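Local coordinates for protein NADPH-dependent aldehyde reductase YqhD (Escherichia coli, PDB 4QGS) that catalyses the NADPH-dependent reduction of a broad range of short-chain aldehydes to alcohols, using one zinc ion per subunit, at residues N201-A206 / E346-P351. Sequence-based numbering, arbitrary orientation.
With ZN (zinc ion), chain B.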
ATOM      1  N   ASN A 201      -2.552  -3.787  10.991  1.00 16.37           N
ATOM      2  CA  ASN A 201      -1.912  -2.742  10.188  1.00 15.18           C
ATOM      3  C   ASN A 201      -2.466  -2.691   8.764  1.00 16.93           C
ATOM      4  O   ASN A 201      -2.644  -1.605   8.193  1.00 16.02           O
ATOM      5  CB  ASN A 201      -0.402  -2.933  10.105  1.00 16.66           C
ATOM      6  CG  ASN A 201       0.305  -2.603  11.407  1.00 19.42           C
ATOM      7  OD1 ASN A 201      -0.274  -1.998  12.315  1.00 18.38           O
ATOM      8  ND2 ASN A 201       1.575  -2.996  11.498  1.00 18.68           N
ATOM      9  N   GLY A 202      -2.696  -3.861   8.179  1.00 17.01           N
ATOM     10  CA  GLY A 202      -3.236  -3.927   6.824  1.00 15.89           C
ATOM     11  C   GLY A 202      -4.613  -3.308   6.739  1.00 16.84           C
ATOM     12  O   GLY A 202      -4.934  -2.602   5.765  1.00 15.60           O
ATOM     13  N   VAL A 203      -5.442  -3.578   7.741  1.00 14.10           N
ATOM     14  CA  VAL A 203      -6.784  -3.010   7.775  1.00 15.72           C
ATOM     15  C   VAL A 203      -6.716  -1.483   7.892  1.00 16.65           C
ATOM     16  O   VAL A 203      -7.399  -0.762   7.166  1.00 14.94           O
ATOM     17  CB  VAL A 203      -7.615  -3.610   8.923  1.00 15.87           C
ATOM     18  CG1 VAL A 203      -8.899  -2.807   9.132  1.00 17.32           C
ATOM     19  CG2 VAL A 203      -7.933  -5.062   8.607  1.00 15.22           C
ATOM     20  N   VAL A 204      -5.879  -0.985   8.794  1.00 14.26           N
ATOM     21  CA  VAL A 204      -5.740   0.458   8.958  1.00 13.96           C
ATOM     22  C   VAL A 204      -5.202   1.122   7.689  1.00 17.04           C
ATOM     23  O   VAL A 204      -5.718   2.156   7.246  1.00 16.52           O
ATOM     24  CB  VAL A 204      -4.820   0.790  10.145  1.00 12.50           C
ATOM     25  CG1 VAL A 204      -4.510   2.291  10.165  1.00 15.58           C
ATOM     26  CG2 VAL A 204      -5.491   0.382  11.443  1.00 14.88           C
ATOM     27  N   ASP A 205      -4.190   0.517   7.077  1.00 16.21           N
ATOM     28  CA  ASP A 205      -3.572   1.112   5.893  1.00 14.85           C
ATOM     29  C   ASP A 205      -4.580   1.159   4.741  1.00 15.33           C
ATOM     30  O   ASP A 205      -4.720   2.195   4.066  1.00 16.55           O
ATOM     31  CB  ASP A 205      -2.327   0.327   5.496  1.00 18.60           C
ATOM     32  CG  ASP A 205      -1.538   0.992   4.359  1.00 19.70           C
ATOM     33  OD1 ASP A 205      -1.377   2.245   4.320  1.00 19.65           O
ATOM     34  OD2 ASP A 205      -1.066   0.228   3.490  1.00 32.97           O
ATOM     35  N   ALA A 206      -5.315   0.066   4.541  1.00 14.94           N
ATOM     36  CA  ALA A 206      -6.376   0.077   3.515  1.00 16.25           C
ATOM     37  C   ALA A 206      -7.428   1.163   3.790  1.00 16.38           C
ATOM     38  O   ALA A 206      -7.868   1.875   2.875  1.00 16.41           O
ATOM     39  CB  ALA A 206      -7.039  -1.295   3.422  1.00 15.02           C
ATOM     40  N   GLU A 346      -8.100   2.012  17.486  1.00 16.99           N
ATOM     41  CA  GLU A 346      -7.669   1.522  18.798  1.00 19.74           C
ATOM     42  C   GLU A 346      -8.161   0.109  19.092  1.00 20.31           C
ATOM     43  O   GLU A 346      -7.407  -0.700  19.649  1.00 19.23           O
ATOM     44  CB  GLU A 346      -8.115   2.489  19.887  1.00 19.85           C
ATOM     45  CG  GLU A 346      -7.615   3.883  19.560  1.00 21.28           C
ATOM     46  CD  GLU A 346      -7.412   4.787  20.725  1.00 38.54           C
ATOM     47  OE1 GLU A 346      -6.230   5.128  20.993  1.00 38.48           O
ATOM     48  OE2 GLU A 346      -8.427   5.184  21.338  1.00 41.21           O
ATOM     49  N   GLN A 347      -9.395  -0.202  18.699  1.00 19.71           N
ATOM     50  CA  GLN A 347      -9.945  -1.542  18.937  1.00 20.73           C
ATOM     51  C   GLN A 347      -9.295  -2.604  18.057  1.00 21.41           C
ATOM     52  O   GLN A 347      -9.331  -3.791  18.385  1.00 20.97           O
ATOM     53  CB  GLN A 347     -11.461  -1.549  18.731  1.00 25.48           C
ATOM     54  CG  GLN A 347     -12.240  -0.705  19.740  1.00 30.36           C
ATOM     55  CD  GLN A 347     -11.917  -1.032  21.187  1.00 39.98           C
ATOM     56  OE1 GLN A 347     -11.636  -2.181  21.539  1.00 42.66           O
ATOM     57  NE2 GLN A 347     -11.947  -0.010  22.038  1.00 47.69           N
ATOM     58  N   LEU A 348      -8.692  -2.184  16.943  1.00 17.45           N
ATOM     59  CA  LEU A 348      -7.860  -3.081  16.146  1.00 17.85           C
ATOM     60  C   LEU A 348      -6.495  -3.322  16.788  1.00 16.69           C
ATOM     61  O   LEU A 348      -5.718  -4.144  16.307  1.00 21.12           O
ATOM     62  CB  LEU A 348      -7.654  -2.520  14.734  1.00 20.47           C
ATOM     63  CG  LEU A 348      -8.873  -2.494  13.814  1.00 17.91           C
ATOM     64  CD1 LEU A 348      -8.511  -1.721  12.543  1.00 17.33           C
ATOM     65  CD2 LEU A 348      -9.366  -3.907  13.479  1.00 20.30           C
ATOM     66  N   GLY A 349      -6.202  -2.593  17.862  1.00 19.27           N
ATOM     67  CA  GLY A 349      -4.915  -2.719  18.530  1.00 18.50           C
ATOM     68  C   GLY A 349      -3.869  -1.750  18.012  1.00 19.43           C
ATOM     69  O   GLY A 349      -2.672  -1.952  18.223  1.00 22.15           O
ATOM     70  N   VAL A 350      -4.313  -0.684  17.344  1.00 15.09           N
ATOM     71  CA  VAL A 350      -3.411   0.322  16.783  1.00 18.55           C
ATOM     72  C   VAL A 350      -3.645   1.689  17.432  1.00 19.06           C
ATOM     73  O   VAL A 350      -4.526   2.436  17.014  1.00 19.80           O
ATOM     74  CB  VAL A 350      -3.577   0.479  15.246  1.00 16.78           C
ATOM     75  CG1 VAL A 350      -2.439   1.329  14.683  1.00 19.31           C
ATOM     76  CG2 VAL A 350      -3.623  -0.893  14.558  1.00 18.59           C
ATOM     77  N   PRO A 351      -2.862   2.012  18.469  1.00 18.90           N
ATOM     78  CA  PRO A 351      -3.020   3.257  19.236  1.00 19.85           C
ATOM     79  C   PRO A 351      -2.864   4.520  18.402  1.00 18.82           C
ATOM     80  O   PRO A 351      -2.121   4.532  17.416  1.00 21.02           O
ATOM     81  CB  PRO A 351      -1.895   3.166  20.285  1.00 18.70           C
ATOM     82  CG  PRO A 351      -1.645   1.721  20.435  1.00 22.74           C
ATOM     83  CD  PRO A 351      -1.850   1.123  19.066  1.00 19.37           C
TER
HETATM   84 ZN    ZN B 401      -0.085   3.325   3.011  1.00 22.30          ZN
HETATM   85  O   HOH W   1       1.407   3.712   1.592  1.00 26.32           O
HETATM   86  O   HOH W   2       0.565   1.399   2.304  1.00 27.91           O
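Next in sequence to Val204, whose CG2 packs against Leu348 and Val350, Asp205 binds the catalytic zinc ion through OD1 at 2.1 Å. Coordination is monodentate, with Asp205 OD2 3.3 Å from zinc. His209, His278, His292 and two waters bring zinc to six ligands in this substrate- and cofactor-free form. The carboxylate lies on a different flank of the helix from the patch that meets 346-351. One helical turn, closed by the bond from Asp205 N to Asn201 O, thus carries both a metal ligand and an apolar surface.

In that patch two methyls, Leu348 CD1 and Val204 CG2, each make two contacts. With CD1 anti to CA (chi2 172°), the leucine methyl reaches Val203 CG1 at 3.6 Å and Val204 CG2 at 3.8 Å; the leucine crosses Val203 at about a right angle but runs antiparallel to Val204. Val204 CG2 also meets Val350 CG2, again at 3.8 Å, which makes this one valine methyl common to both partners. The amide of Asn201 borders Val350 CG2 more loosely through OD1, while its ND2 is hydrogen-bonded to Asp291, the neighbour of zinc ligand His292.

Leu348 and Val350 flank Gly349, whose positive phi (91°) belongs to a Schellman motif ending helix 330-347; Gly349 N bonds to Glu346 O at 2.9 Å. On either side of this glycine in sequence, Leu348 and Val350 both direct their CB atoms toward helix 196-211. Within the helical C-terminal region of this iron-containing alcohol dehydrogenase family member, helix 292-306 adjoins Val204 and Val350 through Ala293 and Ala297, Val203 rests on helix 249-262, and Leu348 touches Leu243 of helix 222-244.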